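Glucose-6-phosphate isomerase (Thermus thermophilus, PDB 1ZZG) probably catalyses the reversible isomerization of glucose 6-phosphate to fructose 6-phosphate, a step shared by glycolysis and gluconeogenesis. Local coordinates at residues E67-I72 and G195-A200; E104-L109 and L136-K141; D114-L119 and A145-D150. All blocks are in the same frame, centred on the assembly; numbering follows the deposited sequence.

Contact 1 of 3, residues E67-I72 and G195-A200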
loop_
_atom_site.group_PDB
_atom_site.type_symbol
_atom_site.label_atom_id
_atom_site.label_comp_id
_atom_site.label_asym_id
_atom_site.label_seq_id
_atom_site.Cartn_x
_atom_site.Cartn_y
_atom_site.Cartn_z
ATOM N N GLU A 67 9.941 -23.813 5.571
ATOM C CA GLU A 67 10.470 -22.607 6.201
ATOM C C GLU A 67 10.119 -21.408 5.329
ATOM O O GLU A 67 10.081 -20.273 5.798
ATOM C CB GLU A 67 11.989 -22.691 6.361
ATOM C CG GLU A 67 12.455 -23.485 7.574
ATOM C CD GLU A 67 13.964 -23.424 7.765
ATOM O OE1 GLU A 67 14.538 -22.320 7.631
ATOM O OE2 GLU A 67 14.575 -24.472 8.060
ATOM N N ASP A 68 9.876 -21.668 4.050
ATOM C CA ASP A 68 9.513 -20.614 3.111
ATOM C C ASP A 68 8.284 -21.045 2.320
ATOM O O ASP A 68 8.255 -22.119 1.724
ATOM C CB ASP A 68 10.687 -20.315 2.171
ATOM C CG ASP A 68 11.853 -19.648 2.890
ATOM O OD1 ASP A 68 11.869 -18.400 2.990
ATOM O OD2 ASP A 68 12.749 -20.373 3.375
ATOM N N PHE A 69 7.263 -20.194 2.333
ATOM C CA PHE A 69 6.009 -20.458 1.633
ATOM C C PHE A 69 5.885 -19.455 0.488
ATOM O O PHE A 69 5.710 -18.259 0.727
ATOM C CB PHE A 69 4.843 -20.272 2.610
ATOM C CG PHE A 69 3.518 -20.740 2.086
ATOM C CD1 PHE A 69 2.971 -21.942 2.523
ATOM C CD2 PHE A 69 2.799 -19.970 1.176
ATOM C CE1 PHE A 69 1.725 -22.371 2.063
ATOM C CE2 PHE A 69 1.557 -20.390 0.709
ATOM C CZ PHE A 69 1.018 -21.595 1.156
ATOM N N VAL A 70 5.988 -19.931 -0.749
ATOM C CA VAL A 70 5.881 -19.048 -1.908
ATOM C C VAL A 70 4.474 -19.135 -2.497
ATOM O O VAL A 70 4.105 -20.144 -3.101
ATOM C CB VAL A 70 6.914 -19.424 -3.014
ATOM C CG1 VAL A 70 6.697 -18.557 -4.252
ATOM C CG2 VAL A 70 8.342 -19.253 -2.482
ATOM N N LEU A 71 3.686 -18.080 -2.315
ATOM C CA LEU A 71 2.332 -18.079 -2.848
ATOM C C LEU A 71 2.312 -17.403 -4.210
ATOM O O LEU A 71 2.530 -16.198 -4.318
ATOM C CB LEU A 71 1.373 -17.355 -1.891
ATOM C CG LEU A 71 -0.131 -17.635 -2.042
ATOM C CD1 LEU A 71 -0.876 -16.925 -0.907
ATOM C CD2 LEU A 71 -0.645 -17.167 -3.409
ATOM N N ILE A 72 2.072 -18.184 -5.256
ATOM C CA ILE A 72 2.006 -17.634 -6.602
ATOM C C ILE A 72 0.531 -17.380 -6.883
ATOM O O ILE A 72 -0.237 -18.312 -7.146
ATOM C CB ILE A 72 2.578 -18.610 -7.662
ATOM C CG1 ILE A 72 3.997 -19.044 -7.267
ATOM C CG2 ILE A 72 2.591 -17.927 -9.030
ATOM C CD1 ILE A 72 4.728 -19.903 -8.307
ATOM N N GLY A 195 -6.934 -18.528 1.857
ATOM C CA GLY A 195 -6.333 -17.909 3.025
ATOM C C GLY A 195 -6.018 -18.905 4.133
ATOM O O GLY A 195 -5.047 -18.733 4.867
ATOM N N LEU A 196 -6.827 -19.955 4.257
ATOM C CA LEU A 196 -6.610 -20.939 5.316
ATOM C C LEU A 196 -5.291 -21.695 5.206
ATOM O O LEU A 196 -4.610 -21.895 6.216
ATOM C CB LEU A 196 -7.767 -21.937 5.369
ATOM C CG LEU A 196 -9.124 -21.285 5.643
ATOM C CD1 LEU A 196 -10.195 -22.351 5.674
ATOM C CD2 LEU A 196 -9.072 -20.508 6.955
ATOM N N LEU A 197 -4.923 -22.104 3.995
ATOM C CA LEU A 197 -3.678 -22.843 3.807
ATOM C C LEU A 197 -2.459 -22.027 4.260
ATOM O O LEU A 197 -1.696 -22.472 5.117
ATOM C CB LEU A 197 -3.516 -23.273 2.343
ATOM C CG LEU A 197 -2.271 -24.135 2.089
ATOM C CD1 LEU A 197 -2.312 -25.382 2.983
ATOM C CD2 LEU A 197 -2.206 -24.529 0.620
ATOM N N PRO A 198 -2.249 -20.830 3.685
ATOM C CA PRO A 198 -1.080 -20.074 4.149
ATOM C C PRO A 198 -1.158 -19.760 5.642
ATOM O O PRO A 198 -0.147 -19.800 6.329
ATOM C CB PRO A 198 -1.095 -18.812 3.273
ATOM C CG PRO A 198 -2.541 -18.703 2.820
ATOM C CD PRO A 198 -2.905 -20.143 2.557
ATOM N N LEU A 199 -2.354 -19.466 6.150
ATOM C CA LEU A 199 -2.498 -19.166 7.575
ATOM C C LEU A 199 -2.113 -20.353 8.451
ATOM O O LEU A 199 -1.597 -20.176 9.561
ATOM C CB LEU A 199 -3.924 -18.737 7.910
ATOM C CG LEU A 199 -4.200 -17.237 7.828
ATOM C CD1 LEU A 199 -5.656 -16.985 8.202
ATOM C CD2 LEU A 199 -3.262 -16.472 8.769
ATOM N N ALA A 200 -2.367 -21.561 7.957
ATOM C CA ALA A 200 -2.020 -22.760 8.714
ATOM C C ALA A 200 -0.510 -22.768 8.914
ATOM O O ALA A 200 -0.029 -22.926 10.033
ATOM C CB ALA A 200 -2.466 -24.016 7.964
#

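Contact 2 of 3, residues E104-L109 and L136-K141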
loop_
_atom_site.group_PDB
_atom_site.type_symbol
_atom_site.label_atom_id
_atom_site.label_comp_id
_atom_site.label_asym_id
_atom_site.label_seq_id
_atom_site.Cartn_x
_atom_site.Cartn_y
_atom_site.Cartn_z
ATOM N N GLU A 104 13.465 -9.444 -11.932
ATOM C CA GLU A 104 14.470 -9.369 -10.875
ATOM C C GLU A 104 14.061 -9.903 -9.497
ATOM O O GLU A 104 14.791 -10.701 -8.902
ATOM C CB GLU A 104 15.004 -7.940 -10.755
ATOM C CG GLU A 104 15.674 -7.398 -12.028
ATOM C CD GLU A 104 14.678 -6.958 -13.101
ATOM O OE1 GLU A 104 13.488 -6.772 -12.776
ATOM O OE2 GLU A 104 15.095 -6.780 -14.269
ATOM N N PRO A 105 12.900 -9.476 -8.965
ATOM C CA PRO A 105 12.472 -9.967 -7.646
ATOM C C PRO A 105 12.320 -11.496 -7.621
ATOM O O PRO A 105 12.644 -12.154 -6.636
ATOM C CB PRO A 105 11.139 -9.253 -7.427
ATOM C CG PRO A 105 11.309 -7.971 -8.205
ATOM C CD PRO A 105 11.973 -8.444 -9.469
ATOM N N ILE A 106 11.828 -12.052 -8.717
ATOM C CA ILE A 106 11.640 -13.491 -8.814
ATOM C C ILE A 106 12.996 -14.196 -8.891
ATOM O O ILE A 106 13.208 -15.223 -8.254
ATOM C CB ILE A 106 10.768 -13.815 -10.039
ATOM C CG1 ILE A 106 9.344 -13.302 -9.768
ATOM C CG2 ILE A 106 10.776 -15.314 -10.329
ATOM C CD1 ILE A 106 8.414 -13.338 -10.952
ATOM N N LEU A 107 13.915 -13.609 -9.648
ATOM C CA LEU A 107 15.256 -14.154 -9.811
ATOM C C LEU A 107 15.968 -14.150 -8.454
ATOM O O LEU A 107 16.740 -15.054 -8.139
ATOM C CB LEU A 107 16.015 -13.293 -10.819
ATOM C CG LEU A 107 16.878 -13.939 -11.905
ATOM C CD1 LEU A 107 16.201 -15.161 -12.505
ATOM C CD2 LEU A 107 17.135 -12.888 -12.976
ATOM N N ARG A 108 15.692 -13.124 -7.652
ATOM C CA ARG A 108 16.285 -12.995 -6.325
ATOM C C ARG A 108 15.827 -14.171 -5.464
ATOM O O ARG A 108 16.632 -14.784 -4.756
ATOM C CB ARG A 108 15.846 -11.680 -5.678
ATOM C CG ARG A 108 16.656 -11.256 -4.463
ATOM C CD ARG A 108 16.066 -9.980 -3.863
ATOM N NE ARG A 108 16.939 -9.353 -2.874
ATOM C CZ ARG A 108 18.035 -8.657 -3.167
ATOM N NH1 ARG A 108 18.404 -8.492 -4.433
ATOM N NH2 ARG A 108 18.761 -8.124 -2.192
ATOM N N LEU A 109 14.533 -14.478 -5.530
ATOM C CA LEU A 109 13.970 -15.588 -4.773
ATOM C C LEU A 109 14.574 -16.907 -5.236
ATOM O O LEU A 109 14.949 -17.741 -4.417
ATOM C CB LEU A 109 12.449 -15.639 -4.940
ATOM C CG LEU A 109 11.626 -14.536 -4.266
ATOM C CD1 LEU A 109 10.149 -14.734 -4.587
ATOM C CD2 LEU A 109 11.847 -14.574 -2.761
ATOM N N LEU A 136 4.321 -19.806 -12.166
ATOM C CA LEU A 136 4.372 -21.237 -11.888
ATOM C C LEU A 136 5.337 -21.947 -12.832
ATOM O O LEU A 136 6.077 -22.832 -12.413
ATOM C CB LEU A 136 2.980 -21.858 -12.019
ATOM C CG LEU A 136 2.889 -23.379 -11.840
ATOM C CD1 LEU A 136 3.274 -23.761 -10.421
ATOM C CD2 LEU A 136 1.480 -23.847 -12.154
ATOM N N ALA A 137 5.324 -21.557 -14.102
ATOM C CA ALA A 137 6.205 -22.172 -15.094
ATOM C C ALA A 137 7.648 -22.036 -14.626
ATOM O O ALA A 137 8.405 -23.007 -14.603
ATOM C CB ALA A 137 6.029 -21.489 -16.448
ATOM N N VAL A 138 8.008 -20.819 -14.236
ATOM C CA VAL A 138 9.350 -20.524 -13.766
ATOM C C VAL A 138 9.722 -21.333 -12.531
ATOM O O VAL A 138 10.788 -21.947 -12.489
ATOM C CB VAL A 138 9.502 -19.015 -13.462
ATOM C CG1 VAL A 138 10.867 -18.739 -12.865
ATOM C CG2 VAL A 138 9.315 -18.206 -14.734
ATOM N N PHE A 139 8.856 -21.352 -11.522
ATOM C CA PHE A 139 9.183 -22.120 -10.321
ATOM C C PHE A 139 9.204 -23.624 -10.569
ATOM O O PHE A 139 9.980 -24.335 -9.946
ATOM C CB PHE A 139 8.236 -21.783 -9.160
ATOM C CG PHE A 139 8.770 -20.710 -8.247
ATOM C CD1 PHE A 139 8.595 -19.363 -8.545
ATOM C CD2 PHE A 139 9.509 -21.050 -7.119
ATOM C CE1 PHE A 139 9.149 -18.376 -7.734
ATOM C CE2 PHE A 139 10.069 -20.072 -6.302
ATOM C CZ PHE A 139 9.890 -18.731 -6.609
ATOM N N LEU A 140 8.362 -24.108 -11.475
ATOM C CA LEU A 140 8.330 -25.535 -11.766
ATOM C C LEU A 140 9.710 -26.008 -12.227
ATOM O O LEU A 140 10.220 -27.014 -11.739
ATOM C CB LEU A 140 7.281 -25.825 -12.828
ATOM C CG LEU A 140 5.960 -26.399 -12.309
ATOM C CD1 LEU A 140 5.000 -26.587 -13.462
ATOM C CD2 LEU A 140 6.219 -27.723 -11.610
ATOM N N LYS A 141 10.310 -25.273 -13.160
ATOM C CA LYS A 141 11.637 -25.592 -13.680
ATOM C C LYS A 141 12.633 -25.653 -12.515
ATOM O O LYS A 141 13.441 -26.578 -12.404
ATOM C CB LYS A 141 12.059 -24.511 -14.688
ATOM C CG LYS A 141 13.444 -24.698 -15.310
ATOM C CD LYS A 141 13.880 -23.472 -16.107
ATOM C CE LYS A 141 15.315 -23.606 -16.622
ATOM N NZ LYS A 141 15.502 -24.755 -17.549
#

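Contact 3 of 3, residues D114-L119 and A145-D150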
loop_
_atom_site.group_PDB
_atom_site.type_symbol
_atom_site.label_atom_id
_atom_site.label_comp_id
_atom_site.label_asym_id
_atom_site.label_seq_id
_atom_site.Cartn_x
_atom_site.Cartn_y
_atom_site.Cartn_z
ATOM N N ASP A 114 16.066 -21.872 -0.351
ATOM C CA ASP A 114 16.570 -23.238 -0.355
ATOM C C ASP A 114 15.392 -24.094 -0.821
ATOM O O ASP A 114 14.395 -24.216 -0.114
ATOM C CB ASP A 114 16.979 -23.674 1.052
ATOM C CG ASP A 114 17.543 -25.087 1.085
ATOM O OD1 ASP A 114 17.309 -25.853 0.126
ATOM O OD2 ASP A 114 18.217 -25.437 2.075
ATOM N N PRO A 115 15.491 -24.693 -2.020
ATOM C CA PRO A 115 14.408 -25.532 -2.550
ATOM C C PRO A 115 13.891 -26.561 -1.545
ATOM O O PRO A 115 12.685 -26.784 -1.429
ATOM C CB PRO A 115 15.049 -26.194 -3.767
ATOM C CG PRO A 115 16.006 -25.163 -4.240
ATOM C CD PRO A 115 16.633 -24.669 -2.950
ATOM N N ARG A 116 14.809 -27.180 -0.813
ATOM C CA ARG A 116 14.441 -28.198 0.163
ATOM C C ARG A 116 13.552 -27.685 1.290
ATOM O O ARG A 116 12.862 -28.467 1.943
ATOM C CB ARG A 116 15.693 -28.823 0.776
ATOM C CG ARG A 116 16.704 -29.355 -0.226
ATOM C CD ARG A 116 17.586 -30.388 0.451
ATOM N NE ARG A 116 16.829 -31.610 0.722
ATOM C CZ ARG A 116 17.037 -32.417 1.758
ATOM N NH1 ARG A 116 17.986 -32.142 2.647
ATOM N NH2 ARG A 116 16.294 -33.508 1.903
ATOM N N LYS A 117 13.581 -26.376 1.523
ATOM C CA LYS A 117 12.788 -25.765 2.589
ATOM C C LYS A 117 11.650 -24.910 2.043
ATOM O O LYS A 117 10.986 -24.197 2.798
ATOM C CB LYS A 117 13.675 -24.868 3.452
ATOM C CG LYS A 117 14.817 -25.558 4.169
ATOM C CD LYS A 117 15.709 -24.499 4.799
ATOM C CE LYS A 117 16.581 -25.054 5.910
ATOM N NZ LYS A 117 17.306 -23.953 6.612
ATOM N N THR A 118 11.424 -24.988 0.736
ATOM C CA THR A 118 10.396 -24.181 0.095
ATOM C C THR A 118 9.154 -24.939 -0.366
ATOM O O THR A 118 9.252 -26.000 -0.983
ATOM C CB THR A 118 10.981 -23.445 -1.138
ATOM O OG1 THR A 118 12.120 -22.670 -0.742
ATOM C CG2 THR A 118 9.937 -22.533 -1.766
ATOM N N LEU A 119 7.985 -24.389 -0.047
ATOM C CA LEU A 119 6.722 -24.966 -0.489
ATOM C C LEU A 119 6.098 -23.930 -1.415
ATOM O O LEU A 119 6.002 -22.753 -1.060
ATOM C CB LEU A 119 5.773 -25.229 0.685
ATOM C CG LEU A 119 4.387 -25.707 0.234
ATOM C CD1 LEU A 119 4.513 -27.034 -0.515
ATOM C CD2 LEU A 119 3.474 -25.861 1.434
ATOM N N ALA A 145 14.636 -29.058 -11.138
ATOM C CA ALA A 145 16.093 -29.050 -11.241
ATOM C C ALA A 145 16.850 -29.255 -9.932
ATOM O O ALA A 145 17.922 -29.867 -9.924
ATOM C CB ALA A 145 16.562 -27.755 -11.907
ATOM N N HIS A 146 16.299 -28.762 -8.828
ATOM C CA HIS A 146 16.974 -28.882 -7.541
ATOM C C HIS A 146 16.427 -29.945 -6.589
ATOM O O HIS A 146 17.073 -30.278 -5.592
ATOM C CB HIS A 146 16.962 -27.522 -6.834
ATOM C CG HIS A 146 17.604 -26.428 -7.627
ATOM N ND1 HIS A 146 18.936 -26.452 -7.983
ATOM C CD2 HIS A 146 17.094 -25.290 -8.155
ATOM C CE1 HIS A 146 19.218 -25.377 -8.698
ATOM N NE2 HIS A 146 18.118 -24.655 -8.816
ATOM N N LEU A 147 15.253 -30.486 -6.892
ATOM C CA LEU A 147 14.646 -31.486 -6.014
ATOM C C LEU A 147 14.448 -32.872 -6.618
ATOM O O LEU A 147 14.158 -33.829 -5.896
ATOM C CB LEU A 147 13.301 -30.965 -5.505
ATOM C CG LEU A 147 13.397 -29.693 -4.665
ATOM C CD1 LEU A 147 12.002 -29.183 -4.351
ATOM C CD2 LEU A 147 14.169 -29.981 -3.388
ATOM N N GLY A 148 14.592 -32.979 -7.935
ATOM C CA GLY A 148 14.414 -34.263 -8.590
ATOM C C GLY A 148 13.007 -34.819 -8.441
ATOM O O GLY A 148 12.023 -34.102 -8.619
ATOM N N GLU A 149 12.913 -36.100 -8.101
ATOM C CA GLU A 149 11.627 -36.771 -7.934
ATOM C C GLU A 149 10.796 -36.258 -6.770
ATOM O O GLU A 149 9.603 -36.543 -6.679
ATOM C CB GLU A 149 11.839 -38.279 -7.759
ATOM C CG GLU A 149 12.064 -39.002 -9.055
ATOM C CD GLU A 149 10.936 -38.754 -10.029
ATOM O OE1 GLU A 149 9.791 -39.162 -9.740
ATOM O OE2 GLU A 149 11.193 -38.141 -11.084
ATOM N N ASP A 150 11.421 -35.507 -5.877
ATOM C CA ASP A 150 10.710 -35.000 -4.720
ATOM C C ASP A 150 10.078 -33.629 -4.956
ATOM O O ASP A 150 9.579 -33.011 -4.019
ATOM C CB ASP A 150 11.658 -34.941 -3.523
ATOM C CG ASP A 150 10.923 -34.836 -2.207
ATOM O OD1 ASP A 150 10.058 -35.701 -1.944
ATOM O OD2 ASP A 150 11.208 -33.892 -1.439
#

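Contact 1 of 3, residues E67-I72 and G195-A200
Phe69 lays one face of its ring against Pro198, and this pair carries most of the contact between strand 68-72 and helix 193-201. The far end of the ring does the touching: Phe69 CZ lies 4.0 Å from Pro198 CA, above that face, and Phe69 CE2 is 4.0 Å from Pro198 CB. The proline crosses the phenyl group at a slant, through its ring atoms CA and CB. At the edge, near the ring plane, Leu197 brings its branch point, with CG 4.3 Å from Phe69 CZ. Two consecutive helix residues thus flank the outer end of the ring, one over a face and one at the edge. CB of Phe69 points at the helix, and with CG anti to the backbone N (chi1 -170°) the ring leans forward along the strand as it reaches Pro198. Leu71, two residues on and on the same side of the strand, adds a looser touch, its CD1 4.5 Å from Pro198 CG.

The segment axes run nearly antiparallel, at 163°, and approach to 10.3 Å, a gap spanned mainly by the Phe69 and Leu71 side chains. Pro198, having no N-H to give to the preceding turn, also coincides with a kink in its helix. Around the pair, the rings of Phe95 and Phe201 meet Phe69, and Asn121 of the adjacent strand touches both Phe69 and Leu197. Helix 52-61 packs on Leu197 through Val56 and Tyr59. The arrangement is helix-on-sheet packing in the parallel sheet of a SIS-type alpha/beta domain.

All four touching residues are buried and no hydrogen bond crosses between the segments, which implies that dispersion and exclusion of water, rather than polar pairing, hold this face of the sheet to the helix.

Contact 2 of 3, residues E104-L109 and L136-K141
Ile106 meets helix 130-147 through its branch methyl CG2, which sits 4.3 Å from Val138 CG1 and equally far from Phe139 CE1. One turn later Leu109 presents CB at the edge of the same phenyl ring, near its plane, 4.3 Å from Phe139 CZ. Ile106 approaches the ring obliquely; CE1 and CZ are bonded neighbours, so both aliphatic residues meet one end of it. With chi1 at -94°, off the usual staggered values, Phe139 swings its ring over to them.

Behind this first shell, Leu98 of the edge strand 94-98 touches Ile106, Leu109 and Phe139, placing the sheet beneath both helices, and Trp142 meets Phe139 edge-to-face. The helix segments run nearly parallel over the alpha/beta domain's sheet, crossing at -23° with axes 11.6 Å apart at closest approach. Farther out, Glu104 OE2 accepts hydrogen bonds from backbone N of Leu317 and Glu318 of the second subunit, while Val325 of that subunit packs on Ala137 and Leu140.

Across the helix pair hydrocarbon meets hydrocarbon without any hydrogen bond; the contact therefore rests on apolar packing, largely buried though Leu109 is partly exposed, while polar bonds appear at the subunit interface, at Glu104.

Contact 3 of 3, residues D114-L119 and A145-D150
The backbones come nearest at Pro115 and His146, whose CA atoms are 6.5 Å apart, where a 3-10 turn leading into strand 118-124 faces the last turn of helix 130-147. Pro115 carries most of the contact on its side. Its CG comes within 3.6 Å of His146 CB, so the two side chains cross near the root of the histidine, with Pro115 CG oblique to the imidazole. Leu147 meets the same proline and then the next residue: CD2 is 3.9 Å from Pro115 CB, and CD1 packs 3.8 Å from Pro115 O. With CG anti to its carbonyl carbon (chi1 -62°) and CD1 extended, Leu147 lays CD2 obliquely against Arg116, 4.1 Å from Arg116 CG.

The touching parts belong to one beta-alpha-beta unit, strand 118-124, helix 130-147 and strand 155-159: the entry to its first strand packs on the C-terminal end of its own helix, where Gly148 leaves helical geometry with positive phi (63°). The turn is braced internally. Asp114 OD1 accepts from Arg116 N at 3.0 Å, forming an Asx turn, although the N-H...O angle is a bent 138° and the donor lies above the carboxylate plane. Asp114 O takes two donors from opposite faces of its carbonyl plane, Lys117 N and Thr118 OG1, the latter at 2.8 Å.

Trp142, earlier in the helix, touches Pro115 and Thr118 and meets the His146 ring edge-to-face. Lys117 pairs in a salt bridge with Glu67, while His154 receives Leu147 and bonds through ND1 to Thr118 O.

From the N terminus, strand 68-72 comes first, and its partner in contact 1 arrives only with residues 195-200, closing a long loop that encloses the other two contacts. Within it, contact 2 joins helix 103-112 to helix 130-147, and contact 3 joins the entry to strand 118-124 to the end of that same helix. Their segments alternate along the chain, so these two loops cross. Contacts 1 and 3 meet through neighbouring strands, with probable hydrogen bonds of Val70 N to Leu119 O and of Leu119 N to Asp68 O. Contact 1 reaches contact 2 where Ile72 packs on Leu136 and, with Val70, on Phe139.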